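PDB 4D05: Atp-dependent DNA ligase from Psychromonas sp., which seals breaks in the backbone of double-stranded DNA, using ATP and passing through a covalent enzyme-adenylate intermediate. Local coordinates for residues P5-T10 and R170-L175; Q20-E25 and H158-L163; A61-L66 and D99-T104; K177-E182 and R236-T241. One frame throughout, in Å; residues are numbered along the deposited sequence. Where two conformers were deposited one is given.

Contact 1: residues P5-T10 and R170-L175. With AMP (adenosine monophosphate), chain H; SO4 (sulfate ion), chain F.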
# COMPACT_ATOMS: atom_id res chain seq x y z
N PRO A 5 11.48 3.18 14.46
CA PRO A 5 12.57 2.56 13.68
C PRO A 5 11.99 1.45 12.86
O PRO A 5 12.10 0.27 13.21
CB PRO A 5 13.50 2.01 14.76
CG PRO A 5 12.56 1.61 15.85
CD PRO A 5 11.44 2.65 15.84
N ILE A 6 11.33 1.83 11.78
CA ILE A 6 10.59 0.87 10.98
C ILE A 6 11.11 0.61 9.55
O ILE A 6 11.74 1.47 8.89
CB ILE A 6 9.12 1.26 10.97
CG1 ILE A 6 8.90 2.66 10.38
CG2 ILE A 6 8.62 1.20 12.35
CD1 ILE A 6 7.46 3.00 10.10
N GLN A 7 10.81 -0.59 9.06
CA GLN A 7 11.21 -1.00 7.71
C GLN A 7 10.17 -0.55 6.76
O GLN A 7 8.99 -0.66 7.10
CB GLN A 7 11.26 -2.52 7.60
CG GLN A 7 11.70 -3.03 6.25
CD GLN A 7 12.20 -4.47 6.41
OE1 GLN A 7 13.39 -4.76 6.40
NE2 GLN A 7 11.32 -5.34 6.61
N LEU A 8 10.59 -0.06 5.59
CA LEU A 8 9.68 0.40 4.56
C LEU A 8 9.75 -0.41 3.24
O LEU A 8 10.81 -0.94 2.83
CB LEU A 8 9.91 1.88 4.23
CG LEU A 8 10.03 2.90 5.37
CD1 LEU A 8 10.28 4.25 4.72
CD2 LEU A 8 8.76 2.95 6.29
N ALA A 9 8.60 -0.49 2.59
CA ALA A 9 8.46 -1.34 1.40
C ALA A 9 8.86 -0.61 0.13
O ALA A 9 8.64 0.61 -0.01
CB ALA A 9 7.05 -1.82 1.27
N THR A 10 9.40 -1.38 -0.80
CA THR A 10 9.62 -0.94 -2.19
C THR A 10 8.55 -1.50 -3.15
O THR A 10 7.63 -2.16 -2.70
CB THR A 10 10.99 -1.38 -2.68
OG1 THR A 10 11.16 -2.80 -2.49
CG2 THR A 10 12.09 -0.61 -1.91
N ARG A 170 14.41 -3.70 -0.36
CA ARG A 170 14.11 -4.43 -1.56
C ARG A 170 13.51 -5.82 -1.30
O ARG A 170 12.95 -6.45 -2.20
CB ARG A 170 15.36 -4.62 -2.37
CG ARG A 170 15.90 -3.36 -3.00
CD ARG A 170 17.19 -3.62 -3.78
NE ARG A 170 17.01 -4.46 -4.98
CZ ARG A 170 16.62 -4.00 -6.17
NH1 ARG A 170 16.33 -2.72 -6.35
NH2 ARG A 170 16.51 -4.84 -7.19
N ASP A 171 13.66 -6.30 -0.08
CA ASP A 171 13.13 -7.60 0.29
C ASP A 171 11.66 -7.52 0.70
O ASP A 171 11.03 -8.54 0.92
CB ASP A 171 13.91 -8.16 1.42
CG ASP A 171 15.25 -8.66 1.00
OD1 ASP A 171 15.44 -9.00 -0.20
OD2 ASP A 171 16.12 -8.65 1.86
N LEU A 172 11.13 -6.30 0.84
CA LEU A 172 9.73 -6.10 1.18
C LEU A 172 9.10 -5.29 0.06
O LEU A 172 9.50 -4.16 -0.16
CB LEU A 172 9.62 -5.32 2.50
CG LEU A 172 8.21 -5.05 3.01
CD1 LEU A 172 7.45 -6.33 3.35
CD2 LEU A 172 8.18 -4.11 4.21
N MSE A 173 8.14 -5.86 -0.64
CA MSE A 173 7.55 -5.21 -1.81
C MSE A 173 6.01 -5.10 -1.75
O MSE A 173 5.34 -6.00 -1.28
CB MSE A 173 7.92 -5.97 -3.07
CG MSE A 173 9.39 -5.93 -3.39
SE MSE A 173 9.85 -7.09 -4.90
CE MSE A 173 9.82 -8.74 -3.93
N LYS A 174 5.51 -3.98 -2.27
CA LYS A 174 4.08 -3.74 -2.43
C LYS A 174 3.68 -4.21 -3.79
O LYS A 174 4.35 -3.92 -4.76
CB LYS A 174 3.74 -2.23 -2.40
CG LYS A 174 4.25 -1.49 -1.24
CD LYS A 174 4.01 0.04 -1.42
CE LYS A 174 4.32 0.72 -0.13
NZ LYS A 174 3.79 2.10 -0.12
N LEU A 175 2.52 -4.85 -3.87
CA LEU A 175 1.95 -5.23 -5.16
C LEU A 175 0.49 -4.79 -5.22
O LEU A 175 -0.39 -5.34 -4.54
CB LEU A 175 2.08 -6.74 -5.37
CG LEU A 175 1.34 -7.30 -6.58
CD1 LEU A 175 1.74 -6.62 -7.86
CD2 LEU A 175 1.59 -8.80 -6.67
P AMP H . 0.33 1.13 0.65
O1P AMP H . 1.10 1.69 -0.51
O2P AMP H . -0.73 1.90 1.42
O5' AMP H . 1.39 0.47 1.63
C5' AMP H . 0.81 -0.23 2.71
C4' AMP H . 1.56 0.19 3.93
O4' AMP H . 1.10 -0.50 5.07
C3' AMP H . 2.99 -0.15 3.72
O3' AMP H . 3.71 1.00 4.19
C2' AMP H . 3.22 -1.35 4.60
O2' AMP H . 4.53 -1.03 5.10
C1' AMP H . 2.02 -1.44 5.58
N9 AMP H . 1.29 -2.75 5.45
C8 AMP H . -0.03 -3.01 5.29
N7 AMP H . -0.29 -4.34 5.16
C5 AMP H . 0.91 -4.94 5.32
C6 AMP H . 1.39 -6.32 5.25
N6 AMP H . 0.52 -7.32 5.06
N1 AMP H . 2.71 -6.51 5.44
C2 AMP H . 3.59 -5.51 5.58
N3 AMP H . 3.24 -4.24 5.63
C4 AMP H . 1.94 -3.90 5.50
S SO4 F . 5.00 3.67 2.91
O1 SO4 F . 3.63 3.60 2.39
O2 SO4 F . 5.02 3.72 4.38
O3 SO4 F . 5.77 2.49 2.51
O4 SO4 F . 5.65 4.89 2.38

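Contact 2: residues Q20-E25 and H158-L163. With AMP (adenosine monophosphate), chain H.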
# COMPACT_ATOMS: atom_id res chain seq x y z
N GLN A 20 10.36 -17.47 -3.10
CA GLN A 20 11.17 -17.11 -1.93
C GLN A 20 10.46 -16.11 -1.04
O GLN A 20 11.00 -15.75 0.01
CB GLN A 20 12.48 -16.51 -2.39
CG GLN A 20 13.15 -17.36 -3.36
CD GLN A 20 14.45 -17.79 -2.87
OE1 GLN A 20 14.55 -18.45 -1.84
NE2 GLN A 20 15.50 -17.43 -3.60
N TYR A 21 9.27 -15.67 -1.44
CA TYR A 21 8.57 -14.62 -0.69
C TYR A 21 7.32 -15.09 0.01
O TYR A 21 6.50 -15.81 -0.57
CB TYR A 21 8.16 -13.49 -1.63
CG TYR A 21 9.34 -12.80 -2.20
CD1 TYR A 21 10.04 -13.37 -3.26
CD2 TYR A 21 9.80 -11.61 -1.67
CE1 TYR A 21 11.14 -12.78 -3.76
CE2 TYR A 21 10.91 -11.01 -2.19
CZ TYR A 21 11.58 -11.60 -3.24
OH TYR A 21 12.72 -11.04 -3.78
N TYR A 22 7.13 -14.62 1.24
CA TYR A 22 5.86 -14.76 1.90
C TYR A 22 4.91 -13.66 1.42
O TYR A 22 5.28 -12.48 1.39
CB TYR A 22 6.02 -14.71 3.44
CG TYR A 22 6.51 -16.05 3.96
CD1 TYR A 22 5.62 -17.10 4.16
CD2 TYR A 22 7.85 -16.27 4.18
CE1 TYR A 22 6.06 -18.35 4.61
CE2 TYR A 22 8.30 -17.50 4.62
CZ TYR A 22 7.41 -18.54 4.83
OH TYR A 22 7.89 -19.76 5.27
N VAL A 23 3.69 -14.06 1.10
CA VAL A 23 2.70 -13.17 0.51
C VAL A 23 1.57 -12.97 1.50
O VAL A 23 1.04 -13.93 2.05
CB VAL A 23 2.16 -13.75 -0.81
CG1 VAL A 23 1.18 -12.80 -1.45
CG2 VAL A 23 3.32 -14.08 -1.72
N SER A 24 1.18 -11.71 1.69
CA SER A 24 0.14 -11.36 2.62
C SER A 24 -0.73 -10.27 2.00
O SER A 24 -0.35 -9.63 1.03
CB SER A 24 0.76 -10.84 3.94
OG SER A 24 1.53 -9.68 3.69
N GLU A 25 -1.91 -10.09 2.55
CA GLU A 25 -2.82 -9.01 2.09
C GLU A 25 -2.34 -7.65 2.60
O GLU A 25 -2.08 -7.45 3.79
CB GLU A 25 -4.24 -9.28 2.59
CG GLU A 25 -5.25 -8.25 2.05
CD GLU A 25 -6.69 -8.57 2.37
OE1 GLU A 25 -6.99 -9.75 2.62
OE2 GLU A 25 -7.54 -7.62 2.36
N HIS A 158 7.39 -10.51 1.18
CA HIS A 158 8.54 -10.33 2.07
C HIS A 158 9.43 -11.56 1.97
O HIS A 158 8.99 -12.67 2.23
CB HIS A 158 8.03 -10.11 3.48
CG HIS A 158 9.05 -9.56 4.43
ND1 HIS A 158 8.70 -9.03 5.65
CD2 HIS A 158 10.40 -9.47 4.35
CE1 HIS A 158 9.78 -8.59 6.26
NE2 HIS A 158 10.83 -8.88 5.51
N HIS A 159 10.67 -11.35 1.55
CA HIS A 159 11.60 -12.45 1.33
C HIS A 159 11.83 -13.23 2.63
O HIS A 159 12.11 -12.65 3.69
CB HIS A 159 12.91 -11.89 0.77
CG HIS A 159 13.78 -12.92 0.13
ND1 HIS A 159 14.41 -13.90 0.86
CD2 HIS A 159 14.12 -13.13 -1.16
CE1 HIS A 159 15.12 -14.67 0.04
NE2 HIS A 159 14.95 -14.23 -1.19
N GLN A 160 11.72 -14.56 2.52
CA GLN A 160 11.83 -15.45 3.70
C GLN A 160 13.17 -15.31 4.44
O GLN A 160 13.24 -15.57 5.64
CB GLN A 160 11.58 -16.91 3.29
CG GLN A 160 12.62 -17.43 2.33
CD GLN A 160 12.21 -18.72 1.65
OE1 GLN A 160 11.18 -19.30 1.97
NE2 GLN A 160 13.00 -19.15 0.69
N ASP A 161 14.23 -14.96 3.73
CA ASP A 161 15.56 -14.78 4.34
C ASP A 161 15.92 -13.36 4.76
O ASP A 161 17.04 -13.12 5.24
CB ASP A 161 16.66 -15.27 3.40
CG ASP A 161 16.52 -16.74 3.03
OD1 ASP A 161 16.05 -17.54 3.86
OD2 ASP A 161 16.88 -17.08 1.88
N ALA A 162 14.99 -12.42 4.61
CA ALA A 162 15.30 -11.02 4.87
C ALA A 162 15.58 -10.76 6.33
O ALA A 162 14.94 -11.33 7.19
CB ALA A 162 14.17 -10.18 4.44
N LEU A 163 16.57 -9.90 6.58
CA LEU A 163 16.84 -9.41 7.93
C LEU A 163 16.26 -8.00 8.06
O LEU A 163 16.33 -7.21 7.11
CB LEU A 163 18.35 -9.36 8.15
CG LEU A 163 19.04 -10.73 8.14
CD1 LEU A 163 20.54 -10.58 8.32
CD2 LEU A 163 18.47 -11.63 9.23
P AMP H . 0.33 1.13 0.65
O1P AMP H . 1.10 1.69 -0.51
O2P AMP H . -0.73 1.90 1.42
O5' AMP H . 1.39 0.47 1.63
C5' AMP H . 0.81 -0.23 2.71
C4' AMP H . 1.56 0.19 3.93
O4' AMP H . 1.10 -0.50 5.07
C3' AMP H . 2.99 -0.15 3.72
O3' AMP H . 3.71 1.00 4.19
C2' AMP H . 3.22 -1.35 4.60
O2' AMP H . 4.53 -1.03 5.10
C1' AMP H . 2.02 -1.44 5.58
N9 AMP H . 1.29 -2.75 5.45
C8 AMP H . -0.03 -3.01 5.29
N7 AMP H . -0.29 -4.34 5.16
C5 AMP H . 0.91 -4.94 5.32
C6 AMP H . 1.39 -6.32 5.25
N6 AMP H . 0.52 -7.32 5.06
N1 AMP H . 2.71 -6.51 5.44
C2 AMP H . 3.59 -5.51 5.58
N3 AMP H . 3.24 -4.24 5.63
C4 AMP H . 1.94 -3.90 5.50

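Contact 3: residues A61-L66 and D99-T104. With AMP (adenosine monophosphate), chain H; SO4 (sulfate ion), chain G.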
# COMPACT_ATOMS: atom_id res chain seq x y z
N ALA A 61 8.76 -6.21 20.73
CA ALA A 61 8.34 -5.15 19.81
C ALA A 61 7.68 -5.74 18.58
O ALA A 61 8.10 -6.78 18.06
CB ALA A 61 9.52 -4.31 19.41
N MSE A 62 6.63 -5.07 18.12
CA MSE A 62 5.85 -5.55 16.99
C MSE A 62 5.46 -4.41 16.03
O MSE A 62 5.17 -3.31 16.46
CB MSE A 62 4.53 -6.25 17.48
CG MSE A 62 4.80 -7.46 18.44
SE MSE A 62 3.15 -8.32 18.99
CE MSE A 62 2.62 -6.99 20.31
N ASP A 63 5.44 -4.72 14.74
CA ASP A 63 4.98 -3.81 13.69
C ASP A 63 3.67 -4.35 13.13
O ASP A 63 3.60 -5.50 12.82
CB ASP A 63 5.98 -3.80 12.56
CG ASP A 63 6.66 -2.50 12.41
OD1 ASP A 63 7.38 -2.08 13.33
OD2 ASP A 63 6.51 -1.90 11.33
N GLY A 64 2.65 -3.50 13.01
CA GLY A 64 1.37 -3.96 12.51
C GLY A 64 0.50 -2.83 12.01
O GLY A 64 0.92 -1.66 11.96
N GLU A 65 -0.70 -3.21 11.62
CA GLU A 65 -1.69 -2.25 11.13
C GLU A 65 -2.88 -2.26 12.10
O GLU A 65 -3.42 -3.34 12.38
CB GLU A 65 -2.24 -2.67 9.77
CG GLU A 65 -1.36 -2.38 8.60
CD GLU A 65 -1.18 -0.92 8.23
OE1 GLU A 65 -2.17 -0.13 8.12
OE2 GLU A 65 -0.05 -0.59 7.89
N LEU A 66 -3.29 -1.10 12.61
CA LEU A 66 -4.57 -1.01 13.30
C LEU A 66 -5.62 -1.06 12.19
O LEU A 66 -5.59 -0.24 11.26
CB LEU A 66 -4.66 0.28 14.10
CG LEU A 66 -3.59 0.44 15.18
CD1 LEU A 66 -3.61 1.83 15.78
CD2 LEU A 66 -3.77 -0.59 16.29
N ASP A 99 5.44 -7.77 11.49
CA ASP A 99 6.86 -7.96 11.74
C ASP A 99 7.23 -7.72 13.20
O ASP A 99 6.41 -7.29 14.01
CB ASP A 99 7.70 -7.10 10.78
CG ASP A 99 8.98 -7.79 10.33
OD1 ASP A 99 9.44 -8.71 11.03
OD2 ASP A 99 9.56 -7.38 9.29
N LEU A 100 8.48 -8.05 13.50
CA LEU A 100 9.10 -7.95 14.83
C LEU A 100 10.39 -7.11 14.65
O LEU A 100 11.45 -7.63 14.30
CB LEU A 100 9.46 -9.35 15.39
CG LEU A 100 8.30 -10.31 15.57
CD1 LEU A 100 8.74 -11.65 16.14
CD2 LEU A 100 7.24 -9.75 16.49
N PRO A 101 10.28 -5.79 14.79
CA PRO A 101 11.36 -4.92 14.32
C PRO A 101 12.65 -4.95 15.12
O PRO A 101 13.63 -4.37 14.65
CB PRO A 101 10.76 -3.50 14.41
CG PRO A 101 9.35 -3.71 14.63
CD PRO A 101 9.09 -5.04 15.21
N LYS A 102 12.66 -5.57 16.30
CA LYS A 102 13.90 -5.67 17.07
C LYS A 102 14.53 -7.06 16.92
O LYS A 102 15.57 -7.35 17.53
CB LYS A 102 13.65 -5.35 18.53
CG LYS A 102 13.31 -3.88 18.80
CD LYS A 102 14.43 -2.94 18.35
CE LYS A 102 14.14 -1.45 18.66
NZ LYS A 102 15.31 -0.59 18.32
N SER A 103 13.93 -7.90 16.08
CA SER A 103 14.45 -9.25 15.89
C SER A 103 15.70 -9.23 15.02
O SER A 103 15.82 -8.40 14.10
CB SER A 103 13.41 -10.10 15.18
OG SER A 103 13.96 -11.34 14.77
N THR A 104 16.59 -10.17 15.27
CA THR A 104 17.83 -10.27 14.49
C THR A 104 17.90 -11.55 13.65
O THR A 104 18.97 -11.88 13.13
CB THR A 104 19.07 -10.20 15.36
OG1 THR A 104 19.00 -11.19 16.38
CG2 THR A 104 19.19 -8.78 16.00
P AMP H . 0.33 1.13 0.65
O1P AMP H . 1.10 1.69 -0.51
O2P AMP H . -0.73 1.90 1.42
O5' AMP H . 1.39 0.47 1.63
C5' AMP H . 0.81 -0.23 2.71
C4' AMP H . 1.56 0.19 3.93
O4' AMP H . 1.10 -0.50 5.07
C3' AMP H . 2.99 -0.15 3.72
O3' AMP H . 3.71 1.00 4.19
C2' AMP H . 3.22 -1.35 4.60
O2' AMP H . 4.53 -1.03 5.10
C1' AMP H . 2.02 -1.44 5.58
N9 AMP H . 1.29 -2.75 5.45
C8 AMP H . -0.03 -3.01 5.29
N7 AMP H . -0.29 -4.34 5.16
C5 AMP H . 0.91 -4.94 5.32
C6 AMP H . 1.39 -6.32 5.25
N6 AMP H . 0.52 -7.32 5.06
N1 AMP H . 2.71 -6.51 5.44
C2 AMP H . 3.59 -5.51 5.58
N3 AMP H . 3.24 -4.24 5.63
C4 AMP H . 1.94 -3.90 5.50
S SO4 G . 12.42 -8.34 20.78
O1 SO4 G . 12.03 -9.46 21.69
O2 SO4 G . 13.83 -8.03 21.13
O3 SO4 G . 12.36 -8.83 19.34
O4 SO4 G . 11.57 -7.12 21.04
O HOH W 1 10.78 -7.23 17.78

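Contact 4: residues K177-E182 and R236-T241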
# COMPACT_ATOMS: atom_id res chain seq x y z
N LYS A 177 -2.64 -3.49 -8.18
CA LYS A 177 -2.94 -3.60 -9.60
C LYS A 177 -2.40 -2.47 -10.42
O LYS A 177 -1.99 -2.66 -11.58
CB LYS A 177 -4.45 -3.73 -9.82
CG LYS A 177 -4.89 -5.17 -9.63
CD LYS A 177 -6.03 -5.54 -10.47
CE LYS A 177 -6.42 -6.99 -10.20
NZ LYS A 177 -7.73 -7.26 -10.83
N PHE A 178 -2.36 -1.29 -9.81
CA PHE A 178 -1.82 -0.15 -10.48
C PHE A 178 -1.33 0.91 -9.50
O PHE A 178 -1.56 0.85 -8.28
CB PHE A 178 -2.87 0.46 -11.41
CG PHE A 178 -4.12 0.84 -10.71
CD1 PHE A 178 -4.20 2.04 -10.02
CD2 PHE A 178 -5.22 -0.00 -10.72
CE1 PHE A 178 -5.38 2.40 -9.35
CE2 PHE A 178 -6.39 0.34 -10.06
CZ PHE A 178 -6.47 1.55 -9.37
N GLU A 179 -0.63 1.87 -10.10
CA GLU A 179 -0.11 3.08 -9.48
C GLU A 179 -0.76 4.29 -10.17
O GLU A 179 -1.15 4.22 -11.33
CB GLU A 179 1.43 3.14 -9.71
CG GLU A 179 2.25 1.92 -9.20
CD GLU A 179 3.74 2.00 -9.61
OE1 GLU A 179 4.41 2.97 -9.17
OE2 GLU A 179 4.22 1.10 -10.39
N ASP A 180 -0.96 5.36 -9.41
CA ASP A 180 -1.44 6.65 -9.94
C ASP A 180 -0.34 7.71 -9.70
O ASP A 180 0.48 7.58 -8.78
CB ASP A 180 -2.77 7.07 -9.28
CG ASP A 180 -4.00 6.31 -9.84
OD1 ASP A 180 -3.85 5.49 -10.77
OD2 ASP A 180 -5.13 6.57 -9.35
N ALA A 181 -0.30 8.76 -10.53
CA ALA A 181 0.60 9.87 -10.30
C ALA A 181 0.07 11.06 -11.09
O ALA A 181 -0.91 10.92 -11.85
CB ALA A 181 1.94 9.52 -10.75
N GLU A 182 0.70 12.22 -10.90
CA GLU A 182 0.27 13.45 -11.60
C GLU A 182 1.22 13.92 -12.70
O GLU A 182 2.43 13.68 -12.68
CB GLU A 182 0.02 14.59 -10.59
CG GLU A 182 -1.31 14.46 -9.81
CD GLU A 182 -1.31 13.28 -8.86
OE1 GLU A 182 -0.52 13.31 -7.90
OE2 GLU A 182 -2.13 12.34 -9.04
N ARG A 236 -2.75 6.70 -14.58
CA ARG A 236 -2.62 5.40 -13.96
C ARG A 236 -1.61 4.62 -14.77
O ARG A 236 -1.51 4.80 -16.00
CB ARG A 236 -4.00 4.74 -13.96
CG ARG A 236 -4.03 3.36 -13.37
CD ARG A 236 -5.44 2.90 -13.22
NE ARG A 236 -6.22 3.78 -12.35
CZ ARG A 236 -7.52 3.59 -12.09
NH1 ARG A 236 -8.19 2.56 -12.62
NH2 ARG A 236 -8.15 4.43 -11.29
N PHE A 237 -0.81 3.78 -14.11
CA PHE A 237 0.25 3.06 -14.80
C PHE A 237 0.72 1.90 -13.94
O PHE A 237 0.30 1.74 -12.81
CB PHE A 237 1.42 4.01 -15.08
CG PHE A 237 2.17 4.43 -13.84
CD1 PHE A 237 1.67 5.40 -13.01
CD2 PHE A 237 3.40 3.84 -13.51
CE1 PHE A 237 2.36 5.79 -11.87
CE2 PHE A 237 4.10 4.25 -12.36
CZ PHE A 237 3.57 5.23 -11.55
N THR A 238 1.63 1.11 -14.46
CA THR A 238 2.30 0.14 -13.58
C THR A 238 3.74 -0.10 -14.06
O THR A 238 3.97 -0.63 -15.14
CB THR A 238 1.49 -1.16 -13.44
OG1 THR A 238 2.16 -2.01 -12.50
CG2 THR A 238 1.34 -1.89 -14.76
N GLY A 239 4.70 0.35 -13.26
CA GLY A 239 6.11 0.24 -13.61
C GLY A 239 6.55 1.19 -14.70
O GLY A 239 5.80 2.06 -15.12
N LYS A 240 7.78 1.00 -15.18
CA LYS A 240 8.35 1.86 -16.20
C LYS A 240 8.82 1.05 -17.38
O LYS A 240 9.18 -0.13 -17.26
CB LYS A 240 9.55 2.60 -15.63
CG LYS A 240 9.24 3.40 -14.39
CD LYS A 240 8.40 4.61 -14.74
CE LYS A 240 8.14 5.51 -13.54
NZ LYS A 240 9.38 5.86 -12.77
N THR A 241 8.83 1.70 -18.54
CA THR A 241 9.32 1.05 -19.73
C THR A 241 10.61 1.75 -20.03
O THR A 241 11.20 2.38 -19.14
CB THR A 241 8.30 1.11 -20.91
OG1 THR A 241 8.82 0.39 -22.04
CG2 THR A 241 8.03 2.50 -21.31

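Contact 1: residues P5-T10 and R170-L175
T10 is the tightest point of this contact, where strands 8-11 and 173-175 form a parallel bridge, T10 beside M173, with the short strand segments inclined at 59°. T10 N donates to L172 O at 2.9 Å, in the plane of that carbonyl, and T10 O accepts from K174 N at 2.8 Å, nearly along its own C=O axis. Between these bonds, the CA of selenomethionine M173 comes within 3.2 Å of T10 O as a CH...O contact. The T10 hydroxyl stands in the crowded position between its own N and carbonyl carbon (chi1 54°), where OG1 is hydrogen-bonded to S169 O. A9 points toward the partner segment, its methyl set between two side chains: CB meets L172 CG at 3.8 Å and also touches K174 CG. L172 gets there because its CG lies anti to the backbone N (chi1 -179°), which brings CD2 alongside A9; M156 of strand 154-159 adds to this packing. Toward R170 the contact thins out: this exposed residue meets T10 through its backbone, CA passing 3.5 Å from T10 OG1. K174 behaves differently, leaving the sheet as an extended chain. Its NZ donates to AMP O1P at 2.7 Å and to O1 of a sulfate at 2.9 Å, the sulfate probably coming from the crystallisation liquor and also bound by K42 and R168. The ammonium would probably draw electron density from the nucleotide phosphate. A lysine carried on a core strand to the AMP phosphate is characteristic of nucleotidyltransferase motif V in the adenylation domain of ATP-dependent DNA ligases.

Contact 2: residues Q20-E25 and H158-L163
H159 sets its edge against the face of Y21, the two ring planes at 77° and their centroids 5.0 Å apart. H159 CD2 does the touching, 3.6 Å from Y21 CZ, with the Y21 hydroxyl near the imidazole plane. Over one face of the imidazole lies Q20, whose CB sits 4.0 Å from the ring centroid in a CH-pi contact. The rotation of the ring is fixed from within its own segment: D161 N donates to H159 ND1 in the ring plane at 3.1 Å, so ND1 is likely to be unprotonated. That bond lies inside a type I turn from H159 to A162. Y22 and H158 form an antiparallel hydrogen-bonded pair, with Y22 N donating to H158 O and H158 N to Y22 O, in the sheet of the adenylation domain that also carries strands 8-11 and 173-175. Past the end of the strand pairing, Q160 N reaches Q20 O at 2.9 Å almost along the C=O axis. Y22 crosses Q160 at about a right angle, CE2 meeting CB at 3.6 Å; its OH is bonded to E108. The Q160 amide binds K133 through OE1 and makes a weak bond from NE2 to Q20 OE1, the two amide planes nearly perpendicular. Further along strand 21-26, the adenine amino group N6 donates to S24 OG at 2.9 Å and to E25 O at 2.9 Å.

Contact 3: residues A61-L66 and D99-T104
E65 meets the nucleotide directly. Its CG packs against AMP C8 at 3.6 Å, and its carboxylate OE2 comes within 3.0 Å of the ribose O4', a close approach rather than a hydrogen bond. The chain is bent at chi2 (-69°), which folds the carboxylate back beside the sugar, and OE1 takes a weak hydrogen bond from G29 N. An alanine here would remove the carbons packed on C8 and the carboxylate that takes the G29 N bond, and would probably leave that side of the nucleoside less closely packed. The residue ends the Asp-Gly-Glu sequence of nucleotidyltransferase motif III, on strand 62-67 of the second sheet of the adenylation domain. One shell further out, D63 pairs with D99 at the end of strand 94-99. D63 N donates to D99 O at 2.8 Å, in a straight bond that meets the carbonyl from above its plane; D99 N returns a longer bond to D63 O at 3.2 Å, in plane and on a lone pair. The carboxylate of D63 forms a salt bridge with R31, itself a residue of the AMP pocket. In one of its two modelled conformers, D63 OD1 presses on P101 CG at 2.9 Å, a tight approach. D99 has its own arginine, R110 of helix 107-121, and its OD1 also accepts L100 N at 2.7 Å. L100 CD2 runs alongside CG of selenomethionine M62 at 3.9 Å. L100 also starts a type I turn to S103. Outermost, a water donates to A61 O and accepts from K102 N, linking both to a sulfate that A61 N also binds.

Contact 4: residues K177-E182 and R236-T241
E179 O is the best-held polar atom, gripped by one N-H and one C-H. F237 N donates to it at 2.8 Å in the carbonyl plane, and R236 CA approaches at 3.2 Å as a CH...O contact. In return E179 N donates to F237 O almost along the C=O axis, completing an antiparallel hydrogen-bonded pair. The carboxylate of E179 is held as well: OE2 takes G239 N at 3.0 Å from above its plane, just where the chain leaves the strand with a positive phi that favours glycine. The same side chain lays CB over the face of the F237 ring, 3.7 Å from the centroid, while A181 CB touches F237 CE1. Strand 179-190, the middle strand of the five-stranded antiparallel sheet of the OB domain, has 232-237 as its neighbour, and this pairing lies where the chain enters that domain from the adenylation domain. On the face carrying D180 and R236, the arginine bends at chi3 (-59°) and spreads its guanidinium flat on the F178 ring, planes 9° apart and centres separated by 3.9 Å. R236 CD sits over the same ring face, adding a CH-pi contact to the cation-pi stack. D180, in one of two modelled conformers, lies nearly coplanar with the guanidinium, its OD1 making a salt bridge to R236 NE at 3.3 Å, weak as a hydrogen bond. An alanine in place of R236 would remove both the stack and the ion pair, and would probably leave the exposed F178 ring less fixed. R236 also touches S250 and V252 of strand 250-256.

Contacts 1, 2 and 3 belong to the adenylation domain and each reaches AMP; contact 4 lies in the OB domain and does not. Contacts 1 and 2 share a sheet, their strands 173-175 and 154-159 being neighbours, and D171 O probably receives a hydrogen bond from H159 N. Contact 3, the most buried, sits in the second sheet, with D99 OD2 packing against the ring of H158. The pocket chemistry is divided: a lysine at the phosphate in contact 1, adenine recognition in contact 2, a carboxylate by the ribose in contact 3. Contact 4, at the surface about 29 Å from contact 3 centre to centre, adds to its backbone pairing an arginine-aromatic stack and a salt bridge.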